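Local structure of RNA-binding protein RMD9, mitochondrial (Saccharomyces cerevisiae S288C, 7A9X) at residues A[369-374]-A[384-389]; A[415-420]-A[449-454]; A[474-479]-A[553-558]; A[491-496]-A[572-577]. The protein binds the dodecamer motif 5'-AAUAA[U/C]AUUCUU-3' in the 3'-UTRs of yeast mitochondrial mRNAs and takes part in the processing or stability of these messages. One frame throughout, in Å; residues are numbered along the deposited sequence.

Contact 1: residues A[369-374]-A[384-389]; sequences TIFFEN and RKLQEI
Lys-385, Leu-386 and Ile-389 close around the ring of Phe-371, which reaches across between two nearly antiparallel helices. The axes of the short segments 369-374 and 384-389 stand 12.2 Å apart at 158°, wide enough for an aromatic side chain to bridge the gap. Phe-371 has CG anti to the backbone N (chi1 178°), which starts its ring off toward the second helix. Lys-385 meets the ring first, with its aliphatic root: CG lies near the ring plane at the edge, 3.8 Å from CE2 of Phe-371; the chain bends at chi2, and its end leads away from the ring. Leu-386 covers a face. Its CD2 sits 4.0 Å from the centroid of the Phe-371 ring, 27° off the normal, a CH-pi contact, while its CG comes to 3.6 Å from CZ of Phe-371. The other methyl, CD1, touches CZ of Phe-372 at 4.1 Å, the two side chains crossing at about a right angle. One turn on, Ile-389 brings CD1 obliquely to CE2 of Phe-371 at 3.7 Å. Both helices belong to the sixth inferred pentatricopeptide repeat, a helix-turn-helix hairpin, and this apolar cluster joins its two arms. Met-407 of helix 401-410 packs on Phe-372 and Leu-386, and Tyr-341 and Trp-344 of helix 337-351 reach Ile-389 from the preceding repeat.

Contact 2: residues A[415-420]-A[449-454]; sequences HERSII and IDNTNN
The loop 449-454 passes the start of helix 417-429 with its backbone closest at His-415 and Ile-449, whose CA atoms are 5.1 Å apart, and Asn-451 turns the loop at the centre of an inverse gamma turn. Ile-449 buries the largest share, through both branches. CG2 lies against the backbone that leads into the helix, 3.5 Å from C of Glu-416 and 3.7 Å from C of His-415. CG1 is held between the backbone N and the carbonyl carbon (chi1 61°), and from it CD1 reaches CD1 of Ile-420 at 3.7 Å, tip to tip. The same CD1 methyl also rests on the root of Arg-417, 3.8 Å from CB, so the methyl touches both Arg-417 and Ile-420, three residues apart. Arg-417, extended from CG to NE, runs on past Ile-449 to Asn-451, where its CD lies 3.2 Å from the backbone O of Asn-451 and 3.8 Å from ND2 of the same residue. Here the aliphatic CD, not the guanidinium, does the touching; the charged end is taken up by a salt bridge to Asp-421. His-415 ND1 is hydrogen-bonded to the backbone O of Ser-448, just before the loop. The contact thus joins the seventh and eighth inferred repeats: 415-420 leads into helix 417-429, while 449-454 links helix 436-445 to helix 454-470, with Asn-453 at the N-cap of the latter. Thr-452 and Asn-454 also touch Arg-540 of helix 540-551.

Contact 3: residues A[474-479]-A[553-558]; sequences QYIANA and PYFRAT. With nucleotides of chain B.
Ile-476 and Phe-555 face each other in a single beta bridge, CA to CA 4.7 Å, closed by two backbone hydrogen bonds: Ile-476 N to Tyr-554 O at 2.9 Å and Arg-556 N to Ile-476 O at 3.0 Å. The Ile-476 side chain packs alongside, its CD1 4.1 Å from CB of Tyr-554 and its CB 4.2 Å from CD1 of Phe-555. Arg-556 bends at chi2 (83°), which sets CD beside Tyr-475; the guanidinium goes on to Gln-474. CD meets the edge of the Tyr-475 ring, 4.0 Å from CD2, and the ring and guanidinium planes stand 89° apart. NH2 gives a weak bond to Tyr-475 O at 3.3 Å, with that oxygen in the guanidinium plane, while the Gln-474 side chain crosses obliquely beside NH1. An alanine in place of Arg-556 would probably leave Tyr-475 O without this donor and open a gap beside Gln-474 and the Tyr-475 ring. The helix that follows Ala-477 carries Ala-479 to the RNA, its CB 3.4 Å from O4' of nucleotide C12 of chain B. The chemistry implies that backbone bonds fix the pairing, with the arginine adding weak polar and apolar contacts.

Contact 4: residues A[491-496]-A[572-577]; sequences WSQSKR and YPILNE
Arg-496 and Glu-577 reach toward each other tip to tip and form a two-pronged salt bridge, with NH2 of Arg-496 3.0 Å from OE1 of Glu-577 and NH1 3.2 Å from OE2. Both oxygens lie in or near the guanidinium plane, but the carboxylate is turned 45° to it: OE2 is met on its syn side and OE1 from above the carboxylate plane. Ile-574 packs its CD1 on one guanidinium face, 3.6 Å from NH2 of Arg-496. A leucine in place of Arg-496 would probably leave the Glu-577 carboxylate without its positive mate and strip Ile-574 CD1 of the flat group it packs on. One helical turn back, Gln-493 makes the second polar link. Its CG is anti to the backbone N (chi1 -177°), directing the chain to the 3-10 turn, and OE1 accepts the N-H of Ile-574, N to OE1 3.0 Å, nearly along the C=O axis; the two side chains run alongside in opposing directions. The amide's other end, NE2, is bonded to Asp-497, which helps to hold the amide's rotation. Gln-493 CG also meets the edge of the Tyr-572 ring, 3.8 Å from CD1, while the same tyrosine packs on an uracil base of the bound RNA. Ile-541 of helix 540-551 touches Ser-492 and Ile-574. The geometry is that of a helix flank bound to a short 3-10 turn, here joining helix 489-502 to the segment after helix 566-571 in the helical region that follows the last inferred pentatricopeptide repeat.

Overall arrangement
Contacts 1, 2 and 4 form a connected path through the carboxy-terminal half of the chain. Contact 1 touches contact 2 where Leu-386 CD1 lies 4.0 Å from Ile-419 CD1. Contact 2 meets contact 4 across a polar seam: Asp-450 OD1 is 2.8 Å from Trp-491 NE1, a probable hydrogen bond, and Asp-450 OD2 lies 3.3 Å from Lys-495 NZ, a weak ion pair. Contacts 3 and 4 do not touch, their nearest atoms about 12 Å apart, yet their segments alternate along the chain and helices 478-486 and 489-502 are consecutive. Toward the RNA, contact 3 touches it directly and contact 4 through Tyr-572, while contacts 1 and 2 stay about 7 and 13 Å off at nearest atoms.

Contact 1: residues A[369-374]-A[384-389]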
# COMPACT_ATOMS: atom_id res chain seq x y z
N THR A 369 0.16 13.31 -8.94
CA THR A 369 1.62 13.34 -9.03
C THR A 369 2.05 13.57 -10.47
O THR A 369 2.93 14.40 -10.74
CB THR A 369 2.21 12.03 -8.49
OG1 THR A 369 1.83 11.88 -7.12
CG2 THR A 369 3.72 12.04 -8.60
N ILE A 370 1.41 12.88 -11.41
CA ILE A 370 1.67 13.11 -12.83
C ILE A 370 1.19 14.50 -13.24
O ILE A 370 1.84 15.18 -14.04
CB ILE A 370 1.02 12.00 -13.67
CG1 ILE A 370 1.62 10.64 -13.30
CG2 ILE A 370 1.19 12.27 -15.16
CD1 ILE A 370 0.87 9.45 -13.87
N PHE A 371 0.05 14.94 -12.70
CA PHE A 371 -0.48 16.25 -13.06
C PHE A 371 0.52 17.36 -12.76
O PHE A 371 0.90 18.14 -13.64
CB PHE A 371 -1.80 16.52 -12.33
CG PHE A 371 -2.39 17.88 -12.62
CD1 PHE A 371 -2.04 18.98 -11.84
CD2 PHE A 371 -3.27 18.06 -13.66
CE1 PHE A 371 -2.57 20.23 -12.12
CE2 PHE A 371 -3.81 19.31 -13.94
CZ PHE A 371 -3.45 20.40 -13.17
N PHE A 372 0.97 17.44 -11.50
CA PHE A 372 1.83 18.54 -11.10
C PHE A 372 3.26 18.38 -11.59
O PHE A 372 4.03 19.35 -11.51
CB PHE A 372 1.78 18.71 -9.58
CG PHE A 372 0.47 19.27 -9.09
CD1 PHE A 372 0.25 20.63 -9.08
CD2 PHE A 372 -0.54 18.43 -8.66
CE1 PHE A 372 -0.96 21.15 -8.64
CE2 PHE A 372 -1.74 18.94 -8.22
CZ PHE A 372 -1.95 20.30 -8.21
N GLU A 373 3.64 17.21 -12.10
CA GLU A 373 4.89 17.14 -12.86
C GLU A 373 4.71 17.74 -14.25
O GLU A 373 5.62 18.42 -14.75
CB GLU A 373 5.37 15.69 -12.97
CG GLU A 373 5.89 15.11 -11.67
CD GLU A 373 6.44 13.71 -11.84
OE1 GLU A 373 6.55 13.26 -13.00
OE2 GLU A 373 6.76 13.07 -10.82
N ASN A 374 3.55 17.52 -14.86
CA ASN A 374 3.28 18.08 -16.18
C ASN A 374 3.15 19.60 -16.12
O ASN A 374 3.74 20.32 -16.93
CB ASN A 374 2.02 17.44 -16.76
CG ASN A 374 1.74 17.88 -18.18
OD1 ASN A 374 2.44 17.47 -19.11
ND2 ASN A 374 0.72 18.71 -18.37
N ARG A 384 -6.81 26.09 -14.54
CA ARG A 384 -7.99 25.85 -15.36
C ARG A 384 -8.22 24.36 -15.56
O ARG A 384 -9.37 23.89 -15.54
CB ARG A 384 -7.84 26.56 -16.71
CG ARG A 384 -8.78 26.06 -17.79
CD ARG A 384 -8.96 27.08 -18.92
NE ARG A 384 -7.72 27.77 -19.26
CZ ARG A 384 -6.77 27.28 -20.05
NH1 ARG A 384 -5.68 27.99 -20.30
NH2 ARG A 384 -6.92 26.08 -20.59
N LYS A 385 -7.15 23.58 -15.72
CA LYS A 385 -7.30 22.14 -15.86
C LYS A 385 -7.78 21.49 -14.57
O LYS A 385 -8.56 20.53 -14.61
CB LYS A 385 -5.98 21.51 -16.31
CG LYS A 385 -6.11 20.09 -16.86
CD LYS A 385 -6.84 20.07 -18.19
CE LYS A 385 -6.91 18.66 -18.77
NZ LYS A 385 -7.52 18.64 -20.13
N LEU A 386 -7.35 22.01 -13.42
CA LEU A 386 -7.83 21.49 -12.14
C LEU A 386 -9.33 21.68 -12.00
O LEU A 386 -10.04 20.80 -11.51
CB LEU A 386 -7.10 22.16 -10.98
CG LEU A 386 -5.68 21.69 -10.67
CD1 LEU A 386 -5.06 22.55 -9.59
CD2 LEU A 386 -5.67 20.22 -10.26
N GLN A 387 -9.84 22.85 -12.42
CA GLN A 387 -11.28 23.10 -12.34
C GLN A 387 -12.06 22.11 -13.20
O GLN A 387 -13.13 21.64 -12.80
CB GLN A 387 -11.58 24.54 -12.77
CG GLN A 387 -11.03 25.59 -11.83
CD GLN A 387 -11.23 27.00 -12.35
OE1 GLN A 387 -11.41 27.21 -13.55
NE2 GLN A 387 -11.21 27.98 -11.45
N GLU A 388 -11.53 21.78 -14.38
CA GLU A 388 -12.16 20.76 -15.20
C GLU A 388 -12.12 19.40 -14.51
O GLU A 388 -13.08 18.63 -14.59
CB GLU A 388 -11.47 20.70 -16.57
CG GLU A 388 -11.96 19.58 -17.48
CD GLU A 388 -11.18 19.51 -18.78
OE1 GLU A 388 -10.61 20.54 -19.20
OE2 GLU A 388 -11.13 18.42 -19.39
N ILE A 389 -11.02 19.10 -13.82
CA ILE A 389 -10.91 17.85 -13.08
C ILE A 389 -11.90 17.83 -11.92
O ILE A 389 -12.54 16.81 -11.65
CB ILE A 389 -9.46 17.65 -12.61
CG1 ILE A 389 -8.53 17.48 -13.81
CG2 ILE A 389 -9.35 16.46 -11.67
CD1 ILE A 389 -7.06 17.51 -13.47

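Contact 2: residues A[415-420]-A[449-454]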
# COMPACT_ATOMS: atom_id res chain seq x y z
N HIS A 415 4.06 26.90 -5.37
CA HIS A 415 4.50 27.90 -4.40
C HIS A 415 3.64 29.17 -4.47
O HIS A 415 4.15 30.29 -4.54
CB HIS A 415 5.98 28.25 -4.59
CG HIS A 415 6.91 27.10 -4.39
ND1 HIS A 415 7.11 26.51 -3.15
CD2 HIS A 415 7.71 26.43 -5.25
CE1 HIS A 415 7.99 25.53 -3.27
NE2 HIS A 415 8.37 25.46 -4.54
N GLU A 416 2.32 28.98 -4.46
CA GLU A 416 1.39 30.11 -4.51
C GLU A 416 0.30 29.93 -3.46
O GLU A 416 -0.15 28.81 -3.20
CB GLU A 416 0.77 30.27 -5.91
CG GLU A 416 -0.12 29.12 -6.36
CD GLU A 416 -0.81 29.42 -7.68
OE1 GLU A 416 -0.38 30.37 -8.37
OE2 GLU A 416 -1.77 28.70 -8.03
N ARG A 417 -0.12 31.05 -2.87
CA ARG A 417 -1.09 31.01 -1.78
C ARG A 417 -2.52 30.85 -2.29
O ARG A 417 -3.37 30.30 -1.58
CB ARG A 417 -0.98 32.29 -0.94
CG ARG A 417 -1.87 32.33 0.29
CD ARG A 417 -1.70 33.64 1.03
NE ARG A 417 -2.41 33.65 2.31
CZ ARG A 417 -3.62 34.17 2.48
NH1 ARG A 417 -4.26 34.72 1.46
NH2 ARG A 417 -4.19 34.14 3.68
N SER A 418 -2.79 31.30 -3.52
CA SER A 418 -4.14 31.24 -4.06
C SER A 418 -4.65 29.80 -4.13
O SER A 418 -5.82 29.54 -3.85
CB SER A 418 -4.18 31.88 -5.45
OG SER A 418 -3.40 31.12 -6.36
N ILE A 419 -3.78 28.86 -4.51
CA ILE A 419 -4.21 27.48 -4.62
C ILE A 419 -4.45 26.87 -3.24
O ILE A 419 -5.25 25.94 -3.10
CB ILE A 419 -3.18 26.66 -5.43
CG1 ILE A 419 -3.82 25.36 -5.94
CG2 ILE A 419 -1.93 26.38 -4.62
CD1 ILE A 419 -4.96 25.59 -6.91
N ILE A 420 -3.78 27.39 -2.21
CA ILE A 420 -4.02 26.90 -0.85
C ILE A 420 -5.39 27.34 -0.37
O ILE A 420 -6.17 26.53 0.16
CB ILE A 420 -2.91 27.39 0.09
CG1 ILE A 420 -1.53 26.99 -0.45
CG2 ILE A 420 -3.11 26.85 1.50
CD1 ILE A 420 -0.37 27.49 0.40
N ILE A 449 5.18 28.73 0.61
CA ILE A 449 4.88 30.08 0.15
C ILE A 449 5.57 31.08 1.07
O ILE A 449 5.84 30.79 2.24
CB ILE A 449 3.36 30.35 0.09
CG1 ILE A 449 2.74 30.20 1.49
CG2 ILE A 449 2.69 29.44 -0.92
CD1 ILE A 449 1.29 30.62 1.56
N ASP A 450 5.85 32.26 0.53
CA ASP A 450 6.38 33.35 1.33
C ASP A 450 5.30 34.30 1.81
O ASP A 450 5.49 34.97 2.83
CB ASP A 450 7.43 34.13 0.53
CG ASP A 450 8.58 33.26 0.09
OD1 ASP A 450 8.59 32.07 0.46
OD2 ASP A 450 9.48 33.77 -0.62
N ASN A 451 4.16 34.36 1.12
CA ASN A 451 3.07 35.28 1.44
C ASN A 451 2.24 34.71 2.60
O ASN A 451 1.10 34.26 2.44
CB ASN A 451 2.22 35.55 0.21
CG ASN A 451 1.16 36.59 0.45
OD1 ASN A 451 1.25 37.39 1.38
ND2 ASN A 451 0.13 36.59 -0.39
N THR A 452 2.84 34.74 3.78
CA THR A 452 2.17 34.34 5.01
C THR A 452 2.94 34.91 6.18
O THR A 452 4.07 35.39 6.04
CB THR A 452 2.04 32.81 5.12
OG1 THR A 452 1.42 32.48 6.37
CG2 THR A 452 3.40 32.15 5.04
N ASN A 453 2.32 34.86 7.36
CA ASN A 453 2.89 35.42 8.57
C ASN A 453 2.83 34.38 9.69
O ASN A 453 2.23 33.31 9.54
CB ASN A 453 2.16 36.70 9.00
CG ASN A 453 0.65 36.56 8.97
OD1 ASN A 453 0.12 35.45 9.07
ND2 ASN A 453 -0.05 37.68 8.83
N ASN A 454 3.48 34.70 10.81
CA ASN A 454 3.43 33.81 11.97
C ASN A 454 2.03 33.71 12.56
O ASN A 454 1.76 32.76 13.30
CB ASN A 454 4.42 34.29 13.03
CG ASN A 454 5.87 34.06 12.63
OD1 ASN A 454 6.17 33.87 11.45
ND2 ASN A 454 6.76 34.07 13.61

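Contact 3: residues A[474-479]-A[553-558]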
# COMPACT_ATOMS: atom_id res chain seq x y z
N GLN A 474 -5.52 11.16 21.01
CA GLN A 474 -4.96 11.14 22.36
C GLN A 474 -3.93 12.25 22.55
O GLN A 474 -4.11 13.13 23.39
CB GLN A 474 -4.34 9.77 22.64
CG GLN A 474 -5.17 8.61 22.13
CD GLN A 474 -4.36 7.34 21.99
OE1 GLN A 474 -4.47 6.62 21.00
NE2 GLN A 474 -3.54 7.05 22.99
N TYR A 475 -2.86 12.21 21.77
CA TYR A 475 -1.75 13.14 21.94
C TYR A 475 -1.31 13.64 20.56
O TYR A 475 -1.95 13.37 19.55
CB TYR A 475 -0.61 12.47 22.73
CG TYR A 475 -1.09 11.72 23.95
CD1 TYR A 475 -1.49 12.39 25.10
CD2 TYR A 475 -1.16 10.33 23.95
CE1 TYR A 475 -1.93 11.70 26.22
CE2 TYR A 475 -1.60 9.63 25.06
CZ TYR A 475 -1.98 10.32 26.19
OH TYR A 475 -2.42 9.63 27.30
N ILE A 476 -0.20 14.36 20.54
CA ILE A 476 0.32 14.95 19.31
C ILE A 476 1.30 13.97 18.67
O ILE A 476 2.31 13.60 19.29
CB ILE A 476 1.00 16.30 19.59
CG1 ILE A 476 -0.03 17.33 20.06
CG2 ILE A 476 1.73 16.79 18.35
CD1 ILE A 476 0.54 18.71 20.27
N ALA A 477 1.01 13.57 17.44
CA ALA A 477 1.83 12.59 16.75
C ALA A 477 2.98 13.28 16.01
O ALA A 477 3.07 14.51 15.94
CB ALA A 477 0.98 11.77 15.78
N ASN A 478 3.87 12.46 15.44
CA ASN A 478 5.00 13.00 14.69
C ASN A 478 4.54 13.77 13.46
O ASN A 478 5.10 14.82 13.13
CB ASN A 478 5.95 11.87 14.28
CG ASN A 478 6.84 11.41 15.42
OD1 ASN A 478 7.03 12.13 16.40
ND2 ASN A 478 7.40 10.22 15.29
N ALA A 479 3.51 13.27 12.76
CA ALA A 479 3.04 13.94 11.55
C ALA A 479 2.51 15.33 11.85
O ALA A 479 2.59 16.22 11.00
CB ALA A 479 1.97 13.09 10.86
N PRO A 553 3.88 18.96 26.82
CA PRO A 553 3.12 18.01 27.66
C PRO A 553 2.05 17.23 26.91
O PRO A 553 1.61 16.19 27.40
CB PRO A 553 2.49 18.92 28.73
CG PRO A 553 2.51 20.29 28.14
CD PRO A 553 3.77 20.33 27.34
N TYR A 554 1.63 17.70 25.73
CA TYR A 554 0.64 16.99 24.93
C TYR A 554 1.27 16.05 23.91
O TYR A 554 0.55 15.51 23.06
CB TYR A 554 -0.27 18.00 24.23
CG TYR A 554 -1.01 18.92 25.17
CD1 TYR A 554 -2.19 18.51 25.78
CD2 TYR A 554 -0.52 20.19 25.46
CE1 TYR A 554 -2.87 19.35 26.65
CE2 TYR A 554 -1.20 21.03 26.33
CZ TYR A 554 -2.37 20.60 26.92
OH TYR A 554 -3.04 21.44 27.79
N PHE A 555 2.58 15.85 23.97
CA PHE A 555 3.27 15.02 22.99
C PHE A 555 2.95 13.55 23.21
O PHE A 555 2.64 13.11 24.32
CB PHE A 555 4.78 15.24 23.07
CG PHE A 555 5.26 16.51 22.43
CD1 PHE A 555 4.38 17.37 21.79
CD2 PHE A 555 6.61 16.84 22.46
CE1 PHE A 555 4.83 18.54 21.20
CE2 PHE A 555 7.07 18.01 21.86
CZ PHE A 555 6.18 18.86 21.23
N ARG A 556 3.04 12.77 22.12
CA ARG A 556 2.93 11.32 22.25
C ARG A 556 4.04 10.78 23.13
O ARG A 556 3.83 9.84 23.92
CB ARG A 556 2.96 10.66 20.88
CG ARG A 556 2.04 9.46 20.73
CD ARG A 556 0.62 9.90 20.40
NE ARG A 556 -0.27 8.77 20.14
CZ ARG A 556 -1.52 8.88 19.71
NH1 ARG A 556 -2.25 7.79 19.50
NH2 ARG A 556 -2.04 10.08 19.49
N ALA A 557 5.24 11.36 23.02
CA ALA A 557 6.39 10.99 23.83
C ALA A 557 7.31 12.19 23.92
O ALA A 557 7.42 12.97 22.97
CB ALA A 557 7.13 9.79 23.24
N THR A 558 7.98 12.34 25.06
CA THR A 558 8.88 13.48 25.23
C THR A 558 10.15 13.33 24.40
O THR A 558 10.90 14.31 24.27
CB THR A 558 9.23 13.68 26.70
OG1 THR A 558 10.17 12.68 27.12
CG2 THR A 558 7.97 13.59 27.56
P C B 12 4.52 14.40 5.08
OP1 C B 12 5.57 15.45 5.12
OP2 C B 12 4.39 13.52 3.89
O5' C B 12 4.71 13.47 6.37
C5' C B 12 5.05 14.05 7.62
C4' C B 12 5.72 13.06 8.55
O4' C B 12 4.72 12.18 9.12
C3' C B 12 6.78 12.15 7.91
O3' C B 12 7.87 11.98 8.82
C2' C B 12 6.04 10.82 7.74
O2' C B 12 6.87 9.69 7.74
C1' C B 12 5.09 10.83 8.93
N1 C B 12 3.86 10.04 8.73
C2 C B 12 3.45 9.17 9.75
O2 C B 12 4.13 9.09 10.78
N3 C B 12 2.33 8.44 9.58
C4 C B 12 1.63 8.54 8.45
N4 C B 12 0.52 7.80 8.34
C5 C B 12 2.02 9.42 7.40
C6 C B 12 3.14 10.14 7.58

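Contact 4: residues A[491-496]-A[572-577]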
# COMPACT_ATOMS: atom_id res chain seq x y z
N TRP A 491 11.31 25.99 5.61
CA TRP A 491 11.21 27.23 4.84
C TRP A 491 12.39 28.15 5.14
O TRP A 491 12.96 28.74 4.22
CB TRP A 491 9.89 27.93 5.16
CG TRP A 491 9.71 29.26 4.47
CD1 TRP A 491 9.12 29.49 3.26
CD2 TRP A 491 10.13 30.54 4.96
NE1 TRP A 491 9.15 30.83 2.96
CE2 TRP A 491 9.76 31.50 3.99
CE3 TRP A 491 10.78 30.96 6.12
CZ2 TRP A 491 10.02 32.86 4.16
CZ3 TRP A 491 11.03 32.31 6.28
CH2 TRP A 491 10.66 33.24 5.30
N SER A 492 12.77 28.27 6.41
CA SER A 492 13.91 29.12 6.76
C SER A 492 15.21 28.56 6.19
O SER A 492 16.01 29.31 5.62
CB SER A 492 14.01 29.26 8.28
OG SER A 492 12.80 29.76 8.83
N GLN A 493 15.43 27.26 6.34
CA GLN A 493 16.60 26.64 5.72
C GLN A 493 16.59 26.82 4.21
O GLN A 493 17.64 27.03 3.60
CB GLN A 493 16.67 25.16 6.08
CG GLN A 493 17.90 24.43 5.54
CD GLN A 493 19.19 24.86 6.23
OE1 GLN A 493 19.26 24.93 7.46
NE2 GLN A 493 20.21 25.16 5.44
N SER A 494 15.41 26.75 3.59
CA SER A 494 15.32 26.92 2.14
C SER A 494 15.75 28.32 1.72
O SER A 494 16.56 28.48 0.81
CB SER A 494 13.89 26.63 1.66
OG SER A 494 13.75 26.97 0.29
N LYS A 495 15.21 29.35 2.39
CA LYS A 495 15.57 30.71 2.02
C LYS A 495 17.02 31.03 2.37
O LYS A 495 17.66 31.84 1.69
CB LYS A 495 14.62 31.71 2.69
CG LYS A 495 13.18 31.60 2.21
CD LYS A 495 13.10 31.72 0.69
CE LYS A 495 11.71 31.36 0.19
NZ LYS A 495 11.63 31.39 -1.30
N ARG A 496 17.55 30.40 3.42
CA ARG A 496 18.96 30.58 3.76
C ARG A 496 19.86 30.00 2.69
O ARG A 496 20.84 30.63 2.27
CB ARG A 496 19.25 29.95 5.13
CG ARG A 496 20.73 29.93 5.49
CD ARG A 496 21.24 31.31 5.85
NE ARG A 496 20.68 31.80 7.11
CZ ARG A 496 21.13 31.46 8.32
NH1 ARG A 496 22.15 30.63 8.43
NH2 ARG A 496 20.55 31.95 9.41
N TYR A 572 18.67 20.03 9.23
CA TYR A 572 18.46 21.45 8.95
C TYR A 572 19.34 22.24 9.91
O TYR A 572 18.90 22.60 11.01
CB TYR A 572 16.99 21.82 9.08
CG TYR A 572 16.10 21.06 8.11
CD1 TYR A 572 15.87 21.54 6.83
CD2 TYR A 572 15.50 19.86 8.48
CE1 TYR A 572 15.06 20.85 5.94
CE2 TYR A 572 14.69 19.16 7.61
CZ TYR A 572 14.48 19.66 6.34
OH TYR A 572 13.68 18.97 5.46
N PRO A 573 20.59 22.52 9.53
CA PRO A 573 21.54 23.11 10.48
C PRO A 573 21.19 24.52 10.94
O PRO A 573 21.80 25.00 11.90
CB PRO A 573 22.86 23.10 9.70
CG PRO A 573 22.67 22.08 8.61
CD PRO A 573 21.22 22.19 8.24
N ILE A 574 20.24 25.20 10.29
CA ILE A 574 19.85 26.53 10.75
C ILE A 574 19.19 26.46 12.12
O ILE A 574 19.07 27.49 12.80
CB ILE A 574 18.92 27.21 9.72
CG1 ILE A 574 18.81 28.71 10.00
CG2 ILE A 574 17.55 26.56 9.72
CD1 ILE A 574 17.92 29.45 9.03
N LEU A 575 18.78 25.27 12.56
CA LEU A 575 18.23 25.12 13.90
C LEU A 575 19.32 25.18 14.97
O LEU A 575 19.01 25.49 16.13
CB LEU A 575 17.46 23.80 14.00
CG LEU A 575 16.28 23.74 14.97
CD1 LEU A 575 15.30 24.86 14.68
CD2 LEU A 575 15.59 22.39 14.86
N ASN A 576 20.57 24.90 14.61
CA ASN A 576 21.65 24.90 15.60
C ASN A 576 21.91 26.29 16.16
O ASN A 576 22.33 26.41 17.32
CB ASN A 576 22.93 24.34 14.98
CG ASN A 576 22.94 22.83 14.92
OD1 ASN A 576 22.52 22.15 15.85
ND2 ASN A 576 23.42 22.28 13.80
N GLU A 577 21.68 27.34 15.38
CA GLU A 577 21.93 28.69 15.87
C GLU A 577 20.81 29.24 16.74
O GLU A 577 20.95 30.33 17.30
CB GLU A 577 22.19 29.64 14.69
CG GLU A 577 21.09 29.67 13.65
CD GLU A 577 21.50 30.39 12.39
OE1 GLU A 577 21.29 31.62 12.30
OE2 GLU A 577 22.05 29.74 11.47